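Local atomic coordinates of proximal thread matrix protein 1 (Mytilus galloprovincialis, PDB entry 4CN9), a protein that probably serves as a collagen-binding matrix protein of the mussel byssus, with two von Willebrand factor type A domains and bound zinc. Residues Ala256-Ala261 / Val365-Asp370. Numbering follows the deposited sequence.
Sequences AFVFDA and VILLTD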
# COMPACT_ATOMS: atom_id res chain seq x y z
N ALA A 256 -1.18 7.68 -15.57
CA ALA A 256 -0.80 9.06 -15.83
C ALA A 256 0.61 9.39 -15.35
O ALA A 256 0.94 9.22 -14.17
CB ALA A 256 -1.82 10.00 -15.19
N PHE A 257 1.44 9.85 -16.29
CA PHE A 257 2.73 10.44 -15.93
C PHE A 257 2.49 11.88 -15.56
O PHE A 257 1.93 12.64 -16.34
CB PHE A 257 3.71 10.40 -17.10
CG PHE A 257 4.14 9.02 -17.49
CD1 PHE A 257 4.98 8.30 -16.68
CD2 PHE A 257 3.71 8.47 -18.69
CE1 PHE A 257 5.38 7.02 -17.06
CE2 PHE A 257 4.11 7.20 -19.07
CZ PHE A 257 4.95 6.48 -18.26
N VAL A 258 2.91 12.26 -14.36
CA VAL A 258 2.79 13.63 -13.91
C VAL A 258 4.20 14.09 -13.65
O VAL A 258 4.81 13.71 -12.64
CB VAL A 258 1.97 13.71 -12.62
CG1 VAL A 258 1.88 15.14 -12.13
CG2 VAL A 258 0.57 13.11 -12.85
N PHE A 259 4.76 14.85 -14.58
CA PHE A 259 6.17 15.18 -14.48
C PHE A 259 6.59 16.64 -14.64
O PHE A 259 5.94 17.46 -15.29
CB PHE A 259 7.01 14.29 -15.38
CG PHE A 259 6.84 14.51 -16.84
CD1 PHE A 259 7.65 15.43 -17.52
CD2 PHE A 259 5.94 13.75 -17.58
CE1 PHE A 259 7.52 15.62 -18.89
CE2 PHE A 259 5.81 13.92 -18.96
CZ PHE A 259 6.60 14.86 -19.61
N ASP A 260 7.72 16.90 -13.98
CA ASP A 260 8.38 18.18 -13.87
C ASP A 260 8.83 18.65 -15.25
O ASP A 260 9.50 17.91 -15.98
CB ASP A 260 9.58 17.96 -12.95
CG ASP A 260 10.36 19.21 -12.64
OD1 ASP A 260 10.13 20.28 -13.24
OD2 ASP A 260 11.25 19.08 -11.75
N ALA A 261 8.43 19.86 -15.62
CA ALA A 261 8.84 20.46 -16.89
C ALA A 261 9.48 21.83 -16.67
O ALA A 261 9.54 22.65 -17.59
CB ALA A 261 7.66 20.57 -17.85
N VAL A 365 -0.72 6.83 -10.91
CA VAL A 365 0.04 8.02 -11.21
C VAL A 365 1.51 7.74 -10.94
O VAL A 365 1.87 7.23 -9.88
CB VAL A 365 -0.38 9.23 -10.33
CG1 VAL A 365 0.69 10.33 -10.38
CG2 VAL A 365 -1.73 9.78 -10.79
N ILE A 366 2.36 8.08 -11.90
CA ILE A 366 3.78 8.04 -11.67
C ILE A 366 4.25 9.49 -11.74
O ILE A 366 4.19 10.10 -12.79
CB ILE A 366 4.51 7.25 -12.74
CG1 ILE A 366 4.01 5.80 -12.75
CG2 ILE A 366 6.01 7.28 -12.49
CD1 ILE A 366 4.47 5.01 -13.95
N LEU A 367 4.70 10.01 -10.60
CA LEU A 367 5.15 11.39 -10.51
C LEU A 367 6.67 11.48 -10.42
O LEU A 367 7.31 10.71 -9.69
CB LEU A 367 4.51 12.07 -9.30
CG LEU A 367 4.74 13.58 -9.17
CD1 LEU A 367 3.50 14.27 -8.63
CD2 LEU A 367 5.94 13.87 -8.31
N LEU A 368 7.23 12.43 -11.17
CA LEU A 368 8.66 12.68 -11.20
C LEU A 368 8.93 14.17 -10.94
O LEU A 368 8.36 15.02 -11.62
CB LEU A 368 9.24 12.29 -12.57
CG LEU A 368 9.36 10.83 -13.00
CD1 LEU A 368 8.61 10.53 -14.31
CD2 LEU A 368 10.86 10.50 -13.15
N THR A 369 9.79 14.48 -9.98
CA THR A 369 10.15 15.88 -9.72
C THR A 369 11.62 16.07 -9.35
O THR A 369 12.25 15.19 -8.75
CB THR A 369 9.30 16.48 -8.58
OG1 THR A 369 9.51 17.90 -8.52
CG2 THR A 369 9.65 15.84 -7.24
N ASP A 370 12.15 17.23 -9.72
CA ASP A 370 13.49 17.66 -9.35
C ASP A 370 13.45 18.91 -8.44
O ASP A 370 14.47 19.52 -8.20
CB ASP A 370 14.35 17.91 -10.60
CG ASP A 370 14.31 19.38 -11.10
OD1 ASP A 370 13.26 20.07 -11.01
OD2 ASP A 370 15.37 19.84 -11.61
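The ring of Phe257 meets Ile366 obliquely, the two side chains lying side by side and pointing the same way, with CE1 of Phe257 3.8 Å from CD1 of Ile366. On the same face of the sheet the ring of Phe259 swings away from its neighbour: chi1 of 69° sets CG between the backbone N and the carbonyl carbon, leaving CB to meet CB of Leu368, while the side chain packs on Tyr273, Met276 and Met280 of helix 272-285. The other face carries Ala256, Val258, Val365 and Leu367. There the two methyls of Val258 divide the work, CG2 touching CG1 of Val365 at 3.7 Å and CG1 reaching CD1 of Leu367, and helix 338-349 covers this layer through contacts with Ala256 and Leu367.

Between the faces the strands run parallel, 11° apart. Ile366 N donates to Ala256 O at 2.9 Å, Val258 N to Ile366 O, Leu368 N to Val258 O and Asp260 N to Leu368 O. The CA-H groups of Val365 and Leu367 add contacts to the Ala256 and Val258 oxygens.

Beyond the last rung the side chains of Asp260 and Asp370 cross at about a right angle, with the carboxylate planes 59° apart. The CB of Asp260 points toward the 365-370 segment, and CG stands anti to the backbone N; its OD1 accepts from Ser262 N, and OD2 of Asp370 is hydrogen-bonded to Ser264 OG. This is the central strand pair of a Rossmann-like von Willebrand A domain, sandwiched between helices. Its apolar layers bury a ladder of four backbone hydrogen bonds, while Phe257 and Phe259 pair on their other edge with strand 295-302, whereas the C-terminal ends gather two acidic groups beside Ser262 and Ser264, an arrangement consistent with the MIDAS region of this fold, although no metal is modelled here.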